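Local coordinates for protein catalase (Pseudomonas syringae, PDB 1M7S) that breaks hydrogen peroxide down into water and oxygen with the help of bound heme, protecting the cell from the toxic effects of the peroxide, at residues Ser72-Phe77 and Pro315-Ser320; Glu81-Phe86 and Phe112-Gly117; Thr128-Asp133 and Thr169-Leu174; Val165-Arg170 and Thr407-Phe412. All blocks are in the same frame, centred on the assembly; numbering follows the deposited sequence.

Contact 1: Ser72-Phe77 and Pro315-Ser320; sequences SKATVF and PGIEPS
The hydroxyl of S72 is held by two bonds: OG gives its proton to the carbonyl O of G316 at 2.9 Å, and it accepts the backbone N-H of A74 in an almost straight bond (168°). The second bond closes an ST turn that begins at S72. OG stands anti to the backbone N (chi1 -178°), and it meets G316 O from above the carbonyl plane, at a C=O...OG angle of 114°. G316, with a positive phi, packs closely against the turn, its CA 3.7 Å from K73 CG. K73 lays its extended chain beside the same backbone, CE lying 3.7 Å from G316 N, while its NZ is bonded to the carbonyl of K389. On the apolar side, I317 sends CD1 obliquely to the F77 ring, 3.6 Å from CE1, and CG1 of I317 lies 4.1 Å from A74 CB. V76 CG1 sits over the centre of one face of the same ring. K73 and G316 both make backbone hydrogen bonds with V199 of strand 196-199, which joins the loop before strand 82-90 to the segment bearing strand 317-319. In this buried contact, one serine hydroxyl thus satisfies a backbone donor of its own turn and a backbone acceptor of the other segment.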
loop_
_atom_site.group_PDB
_atom_site.type_symbol
_atom_site.label_atom_id
_atom_site.label_comp_id
_atom_site.label_asym_id
_atom_site.label_seq_id
_atom_site.Cartn_x
_atom_site.Cartn_y
_atom_site.Cartn_z
ATOM N N SER A 72 6.875 30.882 -26.988
ATOM C CA SER A 72 5.916 30.222 -26.078
ATOM C C SER A 72 4.886 31.189 -25.527
ATOM O O SER A 72 5.219 32.313 -25.186
ATOM C CB SER A 72 6.713 29.559 -24.929
ATOM O OG SER A 72 5.845 28.853 -24.042
ATOM N N LYS A 73 3.684 30.695 -25.418
ATOM C CA LYS A 73 2.604 31.446 -24.762
ATOM C C LYS A 73 2.648 31.280 -23.244
ATOM O O LYS A 73 1.824 31.881 -22.519
ATOM C CB LYS A 73 1.281 31.050 -25.342
ATOM C CG LYS A 73 0.826 29.619 -25.045
ATOM C CD LYS A 73 -0.377 29.289 -25.916
ATOM C CE LYS A 73 -0.728 27.820 -25.804
ATOM N NZ LYS A 73 -1.932 27.430 -26.571
ATOM N N ALA A 74 3.508 30.432 -22.679
ATOM C CA ALA A 74 3.443 30.221 -21.223
ATOM C C ALA A 74 3.776 31.444 -20.388
ATOM O O ALA A 74 4.816 32.068 -20.570
ATOM C CB ALA A 74 4.313 29.039 -20.804
ATOM N N THR A 75 2.926 31.719 -19.388
ATOM C CA THR A 75 3.134 32.856 -18.480
ATOM C C THR A 75 4.434 32.894 -17.729
ATOM O O THR A 75 5.009 33.969 -17.450
ATOM C CB THR A 75 1.947 32.926 -17.453
ATOM O OG1 THR A 75 0.744 32.925 -18.222
ATOM C CG2 THR A 75 1.977 34.210 -16.635
ATOM N N VAL A 76 5.036 31.735 -17.370
ATOM C CA VAL A 76 6.313 31.692 -16.670
ATOM C C VAL A 76 7.438 32.393 -17.405
ATOM O O VAL A 76 8.401 32.868 -16.791
ATOM C CB VAL A 76 6.686 30.194 -16.353
ATOM C CG1 VAL A 76 6.954 29.427 -17.647
ATOM C CG2 VAL A 76 7.865 30.116 -15.416
ATOM N N PHE A 77 7.386 32.549 -18.735
ATOM C CA PHE A 77 8.385 33.208 -19.515
ATOM C C PHE A 77 8.077 34.698 -19.802
ATOM O O PHE A 77 8.923 35.333 -20.423
ATOM C CB PHE A 77 8.519 32.503 -20.869
ATOM C CG PHE A 77 8.847 31.028 -20.801
ATOM C CD1 PHE A 77 8.030 30.108 -21.436
ATOM C CD2 PHE A 77 9.954 30.594 -20.095
ATOM C CE1 PHE A 77 8.354 28.753 -21.400
ATOM C CE2 PHE A 77 10.269 29.252 -20.043
ATOM C CZ PHE A 77 9.465 28.323 -20.700
ATOM N N PRO A 315 0.185 24.997 -20.781
ATOM C CA PRO A 315 -0.078 25.374 -22.173
ATOM C C PRO A 315 1.083 26.219 -22.645
ATOM O O PRO A 315 1.511 27.148 -21.953
ATOM C CB PRO A 315 -1.431 26.114 -22.143
ATOM C CG PRO A 315 -2.094 25.427 -20.943
ATOM C CD PRO A 315 -0.957 25.342 -19.918
ATOM N N GLY A 316 1.686 25.891 -23.777
ATOM C CA GLY A 316 2.855 26.599 -24.279
ATOM C C GLY A 316 4.125 25.749 -24.184
ATOM O O GLY A 316 5.171 26.141 -24.680
ATOM N N ILE A 317 4.041 24.622 -23.472
ATOM C CA ILE A 317 5.251 23.801 -23.282
ATOM C C ILE A 317 4.814 22.361 -23.464
ATOM O O ILE A 317 3.837 21.933 -22.837
ATOM C CB ILE A 317 5.878 23.939 -21.881
ATOM C CG1 ILE A 317 6.134 25.376 -21.475
ATOM C CG2 ILE A 317 7.162 23.100 -21.883
ATOM C CD1 ILE A 317 6.778 25.723 -20.157
ATOM N N GLU A 318 5.470 21.641 -24.354
ATOM C CA GLU A 318 5.066 20.240 -24.590
ATOM C C GLU A 318 6.379 19.444 -24.754
ATOM O O GLU A 318 7.439 19.971 -25.080
ATOM C CB GLU A 318 4.259 20.135 -25.890
ATOM C CG GLU A 318 2.915 20.810 -26.016
ATOM C CD GLU A 318 2.112 20.648 -27.280
ATOM O OE1 GLU A 318 2.456 19.871 -28.212
ATOM O OE2 GLU A 318 1.047 21.319 -27.421
ATOM N N PRO A 319 6.267 18.139 -24.646
ATOM C CA PRO A 319 7.347 17.212 -24.957
ATOM C C PRO A 319 7.623 17.149 -26.468
ATOM O O PRO A 319 6.717 17.313 -27.298
ATOM C CB PRO A 319 6.883 15.833 -24.479
ATOM C CG PRO A 319 5.398 15.980 -24.483
ATOM C CD PRO A 319 4.991 17.447 -24.358
ATOM N N SER A 320 8.905 17.018 -26.807
ATOM C CA SER A 320 9.282 16.818 -28.212
ATOM C C SER A 320 9.200 15.305 -28.452
ATOM O O SER A 320 8.876 14.553 -27.513
ATOM C CB SER A 320 10.714 17.307 -28.426
ATOM O OG SER A 320 11.550 16.362 -27.724
#

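Contact 2: Glu81-Phe86 and Phe112-Gly117; sequences EKTPVF and FYTADG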
loop_
_atom_site.group_PDB
_atom_site.type_symbol
_atom_site.label_atom_id
_atom_site.label_comp_id
_atom_site.label_asym_id
_atom_site.label_seq_id
_atom_site.Cartn_x
_atom_site.Cartn_y
_atom_site.Cartn_z
ATOM N N GLU A 81 7.889 38.328 -14.986
ATOM C CA GLU A 81 7.031 37.443 -14.211
ATOM C C GLU A 81 7.899 36.752 -13.153
ATOM O O GLU A 81 8.912 36.172 -13.535
ATOM C CB GLU A 81 6.359 36.380 -15.084
ATOM C CG GLU A 81 5.539 35.379 -14.269
ATOM C CD GLU A 81 4.131 35.839 -13.990
ATOM O OE1 GLU A 81 3.756 36.917 -14.526
ATOM O OE2 GLU A 81 3.344 35.149 -13.295
ATOM N N LYS A 82 7.426 36.745 -11.913
ATOM C CA LYS A 82 8.192 36.083 -10.836
ATOM C C LYS A 82 7.410 34.861 -10.414
ATOM O O LYS A 82 6.215 34.937 -10.105
ATOM C CB LYS A 82 8.383 37.055 -9.676
ATOM C CG LYS A 82 9.508 36.773 -8.718
ATOM C CD LYS A 82 9.754 37.960 -7.792
ATOM C CE LYS A 82 9.962 39.277 -8.526
ATOM N NZ LYS A 82 11.167 39.282 -9.422
ATOM N N THR A 83 8.117 33.705 -10.412
ATOM C CA THR A 83 7.466 32.446 -10.096
ATOM C C THR A 83 8.228 31.721 -8.971
ATOM O O THR A 83 9.430 31.581 -9.115
ATOM C CB THR A 83 7.548 31.566 -11.377
ATOM O OG1 THR A 83 6.684 32.149 -12.393
ATOM C CG2 THR A 83 7.045 30.167 -11.103
ATOM N N PRO A 84 7.562 31.363 -7.923
ATOM C CA PRO A 84 8.212 30.594 -6.834
ATOM C C PRO A 84 8.636 29.238 -7.409
ATOM O O PRO A 84 7.914 28.692 -8.222
ATOM C CB PRO A 84 7.157 30.366 -5.774
ATOM C CG PRO A 84 5.931 31.089 -6.265
ATOM C CD PRO A 84 6.111 31.465 -7.724
ATOM N N VAL A 85 9.714 28.677 -6.897
ATOM C CA VAL A 85 10.151 27.349 -7.272
ATOM C C VAL A 85 10.469 26.483 -6.056
ATOM O O VAL A 85 10.803 27.003 -4.977
ATOM C CB VAL A 85 11.451 27.412 -8.120
ATOM C CG1 VAL A 85 11.289 28.226 -9.434
ATOM C CG2 VAL A 85 12.668 28.016 -7.427
ATOM N N PHE A 86 10.588 25.177 -6.309
ATOM C CA PHE A 86 11.114 24.237 -5.333
ATOM C C PHE A 86 12.186 23.511 -6.174
ATOM O O PHE A 86 11.808 23.085 -7.293
ATOM C CB PHE A 86 10.043 23.305 -4.785
ATOM C CG PHE A 86 10.602 22.381 -3.716
ATOM C CD1 PHE A 86 10.362 22.649 -2.391
ATOM C CD2 PHE A 86 11.404 21.298 -4.102
ATOM C CE1 PHE A 86 10.893 21.839 -1.379
ATOM C CE2 PHE A 86 11.924 20.485 -3.070
ATOM C CZ PHE A 86 11.711 20.758 -1.747
ATOM N N PHE A 112 8.228 24.675 -11.040
ATOM C CA PHE A 112 7.882 26.121 -11.097
ATOM C C PHE A 112 6.406 26.254 -10.773
ATOM O O PHE A 112 5.584 25.595 -11.417
ATOM C CB PHE A 112 8.066 26.630 -12.513
ATOM C CG PHE A 112 9.441 26.770 -13.061
ATOM C CD1 PHE A 112 10.092 25.681 -13.648
ATOM C CD2 PHE A 112 10.112 27.980 -13.042
ATOM C CE1 PHE A 112 11.346 25.828 -14.219
ATOM C CE2 PHE A 112 11.363 28.117 -13.601
ATOM C CZ PHE A 112 12.014 27.043 -14.211
ATOM N N TYR A 113 6.013 26.993 -9.747
ATOM C CA TYR A 113 4.609 27.068 -9.372
ATOM C C TYR A 113 4.005 28.266 -10.159
ATOM O O TYR A 113 3.860 29.316 -9.538
ATOM C CB TYR A 113 4.453 27.269 -7.889
ATOM C CG TYR A 113 4.990 26.147 -6.979
ATOM C CD1 TYR A 113 4.193 25.105 -6.619
ATOM C CD2 TYR A 113 6.278 26.225 -6.508
ATOM C CE1 TYR A 113 4.662 24.091 -5.766
ATOM C CE2 TYR A 113 6.792 25.241 -5.632
ATOM C CZ TYR A 113 5.959 24.197 -5.289
ATOM O OH TYR A 113 6.444 23.221 -4.429
ATOM N N THR A 114 3.829 28.044 -11.448
ATOM C CA THR A 114 3.424 29.159 -12.328
ATOM C C THR A 114 1.959 29.502 -12.177
ATOM O O THR A 114 1.108 28.802 -11.654
ATOM C CB THR A 114 3.678 28.955 -13.838
ATOM O OG1 THR A 114 2.572 28.299 -14.446
ATOM C CG2 THR A 114 4.968 28.154 -14.073
ATOM N N ALA A 115 1.673 30.674 -12.775
ATOM C CA ALA A 115 0.286 31.179 -12.773
ATOM C C ALA A 115 -0.612 30.413 -13.705
ATOM O O ALA A 115 -1.824 30.699 -13.712
ATOM C CB ALA A 115 0.411 32.658 -13.228
ATOM N N ASP A 116 -0.153 29.465 -14.510
ATOM C CA ASP A 116 -0.890 28.596 -15.366
ATOM C C ASP A 116 -0.855 27.119 -14.874
ATOM O O ASP A 116 -1.383 26.263 -15.566
ATOM C CB ASP A 116 -0.333 28.469 -16.792
ATOM C CG ASP A 116 -0.010 29.706 -17.558
ATOM O OD1 ASP A 116 -0.581 30.777 -17.220
ATOM O OD2 ASP A 116 0.809 29.573 -18.516
ATOM N N GLY A 117 -0.266 26.895 -13.728
ATOM C CA GLY A 117 -0.153 25.513 -13.208
ATOM C C GLY A 117 1.319 25.225 -12.931
ATOM O O GLY A 117 2.273 25.959 -13.257
HETATM O O HOH W 1 4.019 32.325 -13.458
#
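T83 and Y113 touch where two antiparallel strands meet: OG1 of T83 lies beside its backbone N (chi1 -69°), which leaves CG2 anti to that N, 3.6 Å from Y113 N. That same N-H makes a nearly straight bond of 3.0 Å to P84 O. The Y113 side chain then runs beside the partner strand, with CG anti to its own carbonyl carbon (chi1 -63°). Its ring turns an edge to the P84 carbonyl, CD2 lying 3.4 Å from P84 O, and its OH comes 3.6 Å from F86 CB; the hydroxyl is bonded to V349 O, and K353 makes a cation-pi contact with the ring. V85 and F112, a non-hydrogen-bonded pair, stand side by side and point the same way, V85 CG1 touching F112 CD2 at 3.8 Å. T83 CG2 reaches the edge of the F112 ring. Where the strands part, one water donates to E81 OE2 and T83 OG1 and accepts from A115 N, while E81 OE1 keeps a salt bridge to K78. T114 OG1 ties up the type I turn from T114 to G117, donating to G117 O at 2.6 Å on a lone pair and accepting from D116 N. Strands 82-90, 107-114 and 117-124, each antiparallel to the one before, form part of an up-and-down run in the catalase beta-barrel.

Contact 3: Thr128-Asp133 and Thr169-Leu174; sequences TFFIRD and TRTLTL
The loop 128-133, without regular secondary structure, runs past the first turns of helix 169-176 and comes closest where F130 and T171 face each other, their CA atoms 5.3 Å apart. The side chains of T128 and T171 lie alongside one another with opposite headings, which brings their hydroxyls together: OG1 to OG1 is 2.7 Å, and either may be the donor. T128 OG1 lies between its backbone N and carbonyl carbon (chi1 48°) and also accepts from R170 NH1 at 3.1 Å, with an N-H...O angle of 150° and the hydroxyl tilted 21° from the guanidinium plane. The extended arginine chain crosses the threonine at about a right angle, packing CD against T128 CG2. The methyl of T171 takes another course. With CG2 anti to the backbone N, it sits over one face of the F130 ring in a CH-pi contact, 3.6 Å from CG2 to the ring centroid. L172 CD2 adds to this packing, 3.8 Å from F130 CE2, and F144 meets the F130 ring edge-to-face. A water links the two backbones, donating to F129 O and accepting from T171 N. CB of F129 points away from the helix, and its side chain touches the heme; F130 CD1 stands over the centre of one face of its ring. The contact joins helix 169-176 to the loop whose F129 lines the distal heme pocket of the catalase fold, close to N124, a predicted active-site residue.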
loop_
_atom_site.group_PDB
_atom_site.type_symbol
_atom_site.label_atom_id
_atom_site.label_comp_id
_atom_site.label_asym_id
_atom_site.label_seq_id
_atom_site.Cartn_x
_atom_site.Cartn_y
_atom_site.Cartn_z
ATOM N N THR A 128 23.796 15.592 -21.712
ATOM C CA THR A 128 23.452 14.461 -22.564
ATOM C C THR A 128 23.197 13.261 -21.626
ATOM O O THR A 128 23.650 13.294 -20.488
ATOM C CB THR A 128 24.560 14.093 -23.565
ATOM O OG1 THR A 128 25.861 13.988 -22.976
ATOM C CG2 THR A 128 24.585 15.205 -24.629
ATOM N N PHE A 129 22.615 12.214 -22.184
ATOM C CA PHE A 129 22.341 11.007 -21.387
ATOM C C PHE A 129 23.001 9.800 -22.040
ATOM O O PHE A 129 23.594 9.927 -23.130
ATOM C CB PHE A 129 20.824 10.818 -21.306
ATOM C CG PHE A 129 20.473 10.016 -20.077
ATOM C CD1 PHE A 129 19.834 8.784 -20.196
ATOM C CD2 PHE A 129 20.786 10.509 -18.822
ATOM C CE1 PHE A 129 19.524 8.083 -19.053
ATOM C CE2 PHE A 129 20.482 9.793 -17.677
ATOM C CZ PHE A 129 19.854 8.565 -17.803
ATOM N N PHE A 130 23.054 8.673 -21.356
ATOM C CA PHE A 130 23.744 7.506 -21.877
ATOM C C PHE A 130 22.938 6.790 -22.936
ATOM O O PHE A 130 23.566 6.042 -23.714
ATOM C CB PHE A 130 24.034 6.531 -20.724
ATOM C CG PHE A 130 24.677 7.208 -19.531
ATOM C CD1 PHE A 130 23.919 7.662 -18.461
ATOM C CD2 PHE A 130 26.054 7.258 -19.448
ATOM C CE1 PHE A 130 24.533 8.251 -17.364
ATOM C CE2 PHE A 130 26.685 7.819 -18.350
ATOM C CZ PHE A 130 25.927 8.332 -17.312
ATOM N N ILE A 131 21.599 6.871 -22.856
ATOM C CA ILE A 131 20.830 6.079 -23.826
ATOM C C ILE A 131 19.847 6.984 -24.570
ATOM O O ILE A 131 19.733 8.119 -24.113
ATOM C CB ILE A 131 20.033 4.956 -23.131
ATOM C CG1 ILE A 131 19.222 5.532 -21.980
ATOM C CG2 ILE A 131 20.982 3.841 -22.711
ATOM C CD1 ILE A 131 18.210 4.552 -21.345
ATOM N N ARG A 132 19.250 6.501 -25.670
ATOM C CA ARG A 132 18.367 7.442 -26.378
ATOM C C ARG A 132 16.940 6.979 -26.501
ATOM O O ARG A 132 16.186 7.635 -27.258
ATOM C CB ARG A 132 18.998 7.690 -27.776
ATOM C CG ARG A 132 19.210 6.399 -28.552
ATOM C CD ARG A 132 19.610 6.669 -29.982
ATOM N NE ARG A 132 20.783 7.490 -30.237
ATOM C CZ ARG A 132 21.861 6.990 -30.849
ATOM N NH1 ARG A 132 22.852 7.824 -31.154
ATOM N NH2 ARG A 132 21.924 5.669 -31.115
ATOM N N ASP A 133 16.601 5.819 -25.888
ATOM C CA ASP A 133 15.221 5.348 -25.982
ATOM C C ASP A 133 14.834 4.866 -24.602
ATOM O O ASP A 133 15.610 4.100 -24.035
ATOM C CB ASP A 133 15.041 4.270 -27.076
ATOM C CG ASP A 133 13.602 3.901 -27.342
ATOM O OD1 ASP A 133 12.848 3.638 -26.359
ATOM O OD2 ASP A 133 13.119 3.826 -28.529
ATOM N N THR A 169 28.892 6.559 -25.296
ATOM C CA THR A 169 30.273 7.000 -25.247
ATOM C C THR A 169 30.421 8.433 -24.770
ATOM O O THR A 169 31.265 8.726 -23.894
ATOM C CB THR A 169 30.981 6.797 -26.607
ATOM O OG1 THR A 169 30.743 5.439 -26.987
ATOM C CG2 THR A 169 32.497 7.027 -26.634
ATOM N N ARG A 170 29.616 9.355 -25.311
ATOM C CA ARG A 170 29.822 10.768 -24.873
ATOM C C ARG A 170 29.494 10.923 -23.397
ATOM O O ARG A 170 30.260 11.547 -22.644
ATOM C CB ARG A 170 28.880 11.631 -25.753
ATOM C CG ARG A 170 29.084 13.142 -25.486
ATOM C CD ARG A 170 27.880 13.947 -26.032
ATOM N NE ARG A 170 28.324 15.346 -25.977
ATOM C CZ ARG A 170 28.481 16.202 -24.963
ATOM N NH1 ARG A 170 28.090 15.970 -23.726
ATOM N NH2 ARG A 170 29.023 17.379 -25.293
ATOM N N THR A 171 28.370 10.412 -22.921
ATOM C CA THR A 171 28.031 10.607 -21.506
ATOM C C THR A 171 28.891 9.804 -20.551
ATOM O O THR A 171 29.158 10.255 -19.423
ATOM C CB THR A 171 26.521 10.468 -21.247
ATOM O OG1 THR A 171 25.909 11.336 -22.256
ATOM C CG2 THR A 171 26.114 10.931 -19.868
ATOM N N LEU A 172 29.406 8.618 -20.903
ATOM C CA LEU A 172 30.375 7.942 -20.060
ATOM C C LEU A 172 31.661 8.752 -19.960
ATOM O O LEU A 172 32.338 8.746 -18.933
ATOM C CB LEU A 172 30.739 6.552 -20.661
ATOM C CG LEU A 172 29.560 5.581 -20.511
ATOM C CD1 LEU A 172 29.861 4.375 -21.396
ATOM C CD2 LEU A 172 29.426 5.238 -19.024
ATOM N N THR A 173 32.000 9.522 -20.973
ATOM C CA THR A 173 33.190 10.412 -20.931
ATOM C C THR A 173 32.932 11.491 -19.902
ATOM O O THR A 173 33.798 11.728 -19.032
ATOM C CB THR A 173 33.399 11.035 -22.333
ATOM O OG1 THR A 173 33.729 9.944 -23.191
ATOM C CG2 THR A 173 34.509 12.074 -22.431
ATOM N N LEU A 174 31.721 12.059 -19.839
ATOM C CA LEU A 174 31.459 13.021 -18.767
ATOM C C LEU A 174 31.507 12.376 -17.374
ATOM O O LEU A 174 32.067 12.861 -16.397
ATOM C CB LEU A 174 30.001 13.574 -18.898
ATOM C CG LEU A 174 29.765 14.524 -20.068
ATOM C CD1 LEU A 174 28.265 14.883 -20.117
ATOM C CD2 LEU A 174 30.551 15.837 -19.963
HETATM O O HOH W 2 25.966 9.508 -24.440
#

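Contact 4: Val165-Arg170 and Thr407-Phe412; sequences VPEATR and TREQNF
The turn leading into helix 169-176 and the irregular segment 407-412 approach most closely at E167 and N411, their CA atoms 4.9 Å apart. N411 fits against the turn: CG is anti to its own carbonyl carbon (chi1 -65°), CB lies 3.5 Å from P166 O, and OD1 rests 3.3 Å from E167 CB. Its ND2 approaches P166 CG while donating within its own segment to E409 OE1 at 3.2 Å; the carboxylate oxygen is met from above its plane. R132 has a grip on both residues, through a hydrogen bond to N411 OD1 and a salt bridge to E409 OE1. This cation probably eases the repulsion between E167 OE2 and E409 OE1, which stand 4.5 Å apart and share a water that donates to each. The ring of F412 meets P166 obliquely, CZ lying 3.8 Å from P166 CB, and N411 CB covers one of its faces. T169 OG1 is near the same ring but donates to P166 O (2.7 Å), an oxygen that also takes T169 N. Another water accepts from R170 N and reaches the carbonyls of E167 and N411. The contact packs the catalase core against a segment of the catalase-related immune-responsive family region, which leads into the C-terminal helices. Y452 and L453 of helix 443-456 pack on this corner, with Y452 touching both P166 and T169, while A415 of helix 413-421 touches T169 and R170.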
loop_
_atom_site.group_PDB
_atom_site.type_symbol
_atom_site.label_atom_id
_atom_site.label_comp_id
_atom_site.label_asym_id
_atom_site.label_seq_id
_atom_site.Cartn_x
_atom_site.Cartn_y
_atom_site.Cartn_z
ATOM N N VAL A 165 26.144 -0.622 -26.475
ATOM C CA VAL A 165 25.549 0.713 -26.537
ATOM C C VAL A 165 26.568 1.802 -26.841
ATOM O O VAL A 165 26.998 2.613 -26.025
ATOM C CB VAL A 165 24.873 0.999 -25.161
ATOM C CG1 VAL A 165 24.048 2.307 -25.223
ATOM C CG2 VAL A 165 23.921 -0.108 -24.708
ATOM N N PRO A 166 26.998 1.917 -28.090
ATOM C CA PRO A 166 27.969 2.860 -28.589
ATOM C C PRO A 166 27.487 4.319 -28.423
ATOM O O PRO A 166 28.331 5.232 -28.221
ATOM C CB PRO A 166 28.202 2.528 -30.106
ATOM C CG PRO A 166 26.979 1.721 -30.449
ATOM C CD PRO A 166 26.469 1.062 -29.170
ATOM N N GLU A 167 26.173 4.504 -28.337
ATOM C CA GLU A 167 25.617 5.837 -28.079
ATOM C C GLU A 167 25.908 6.354 -26.671
ATOM O O GLU A 167 25.824 7.581 -26.429
ATOM C CB GLU A 167 24.141 5.893 -28.419
ATOM C CG GLU A 167 23.274 5.015 -27.504
ATOM C CD GLU A 167 23.015 3.639 -28.151
ATOM O OE1 GLU A 167 21.858 3.166 -27.941
ATOM O OE2 GLU A 167 23.962 3.037 -28.766
ATOM N N ALA A 168 26.308 5.506 -25.712
ATOM C CA ALA A 168 26.702 5.961 -24.366
ATOM C C ALA A 168 28.108 6.547 -24.208
ATOM O O ALA A 168 28.440 7.163 -23.198
ATOM C CB ALA A 168 26.653 4.770 -23.442
ATOM N N THR A 169 28.892 6.559 -25.296
ATOM C CA THR A 169 30.273 7.000 -25.247
ATOM C C THR A 169 30.421 8.433 -24.770
ATOM O O THR A 169 31.265 8.726 -23.894
ATOM C CB THR A 169 30.981 6.797 -26.607
ATOM O OG1 THR A 169 30.743 5.439 -26.987
ATOM C CG2 THR A 169 32.497 7.027 -26.634
ATOM N N ARG A 170 29.616 9.355 -25.311
ATOM C CA ARG A 170 29.822 10.768 -24.873
ATOM C C ARG A 170 29.494 10.923 -23.397
ATOM O O ARG A 170 30.260 11.547 -22.644
ATOM C CB ARG A 170 28.880 11.631 -25.753
ATOM C CG ARG A 170 29.084 13.142 -25.486
ATOM C CD ARG A 170 27.880 13.947 -26.032
ATOM N NE ARG A 170 28.324 15.346 -25.977
ATOM C CZ ARG A 170 28.481 16.202 -24.963
ATOM N NH1 ARG A 170 28.090 15.970 -23.726
ATOM N NH2 ARG A 170 29.023 17.379 -25.293
ATOM N N THR A 407 17.610 7.308 -37.509
ATOM C CA THR A 407 18.434 7.131 -38.691
ATOM C C THR A 407 19.782 7.823 -38.723
ATOM O O THR A 407 20.528 7.623 -39.707
ATOM C CB THR A 407 17.634 7.618 -39.925
ATOM O OG1 THR A 407 17.170 8.964 -39.728
ATOM C CG2 THR A 407 16.442 6.711 -40.159
ATOM N N ARG A 408 20.092 8.739 -37.834
ATOM C CA ARG A 408 21.397 9.376 -37.782
ATOM C C ARG A 408 21.974 9.080 -36.383
ATOM O O ARG A 408 21.244 9.440 -35.447
ATOM C CB ARG A 408 21.234 10.908 -37.895
ATOM C CG ARG A 408 20.946 11.352 -39.328
ATOM C CD ARG A 408 20.575 12.848 -39.350
ATOM N NE ARG A 408 19.249 13.056 -38.766
ATOM C CZ ARG A 408 18.572 14.165 -38.618
ATOM N NH1 ARG A 408 19.099 15.314 -38.986
ATOM N NH2 ARG A 408 17.359 14.148 -38.041
ATOM N N GLU A 409 23.062 8.346 -36.239
ATOM C CA GLU A 409 23.513 8.111 -34.837
ATOM C C GLU A 409 24.703 8.928 -34.392
ATOM O O GLU A 409 24.778 9.314 -33.204
ATOM C CB GLU A 409 23.883 6.627 -34.754
ATOM C CG GLU A 409 22.674 5.684 -34.787
ATOM C CD GLU A 409 23.134 4.314 -34.318
ATOM O OE1 GLU A 409 23.356 4.065 -33.102
ATOM O OE2 GLU A 409 23.312 3.458 -35.221
ATOM N N GLN A 410 25.714 9.047 -35.263
ATOM C CA GLN A 410 26.959 9.774 -34.935
ATOM C C GLN A 410 27.404 9.527 -33.493
ATOM O O GLN A 410 27.537 10.427 -32.650
ATOM C CB GLN A 410 26.716 11.266 -35.213
ATOM C CG GLN A 410 28.055 12.027 -35.217
ATOM C CD GLN A 410 27.805 13.531 -35.184
ATOM O OE1 GLN A 410 27.716 14.180 -34.145
ATOM N NE2 GLN A 410 27.663 14.051 -36.427
ATOM N N ASN A 411 27.705 8.259 -33.169
ATOM C CA ASN A 411 27.974 7.945 -31.761
ATOM C C ASN A 411 29.283 8.361 -31.183
ATOM O O ASN A 411 29.392 8.268 -29.941
ATOM C CB ASN A 411 27.857 6.420 -31.520
ATOM C CG ASN A 411 26.446 5.934 -31.751
ATOM O OD1 ASN A 411 25.436 6.554 -31.383
ATOM N ND2 ASN A 411 26.377 4.796 -32.397
ATOM N N PHE A 412 30.266 8.730 -31.974
ATOM C CA PHE A 412 31.597 9.001 -31.431
ATOM C C PHE A 412 32.118 10.423 -31.575
ATOM O O PHE A 412 33.040 10.803 -30.838
ATOM C CB PHE A 412 32.616 8.010 -32.082
ATOM C CG PHE A 412 32.096 6.597 -32.108
ATOM C CD1 PHE A 412 31.619 6.038 -33.285
ATOM C CD2 PHE A 412 31.978 5.881 -30.927
ATOM C CE1 PHE A 412 31.076 4.752 -33.303
ATOM C CE2 PHE A 412 31.448 4.584 -30.962
ATOM C CZ PHE A 412 31.000 4.016 -32.135
HETATM O O HOH W 3 27.842 8.997 -27.620
HETATM O O HOH W 4 23.110 1.990 -31.187
HETATM O O HOH W 5 25.549 8.606 -29.657
#

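In the fold
The four contacts form two pairs that touch, a worked case of long-range contacts coupled in pairs within one fold. Contacts 1 and 2, centres 13 Å apart, meet through T75 OG1 and D116 OD1 (2.7 Å, a probable hydrogen bond) and by V76 packing on T114; contact 2 is nested in the loop that contact 1 closes. Contacts 3 and 4, centres 8 Å apart, share T169 and R170 of helix 169-176, and the guanidinium of R132, from contact 3, binds two residues of contact 4. The centres of contacts 2 and 4 are about 37 Å apart, on opposite sides of the chain's centre. Toward the heme, the F129 side chain comes within about 4 Å, F86 about 7 Å and E167 about 12 Å.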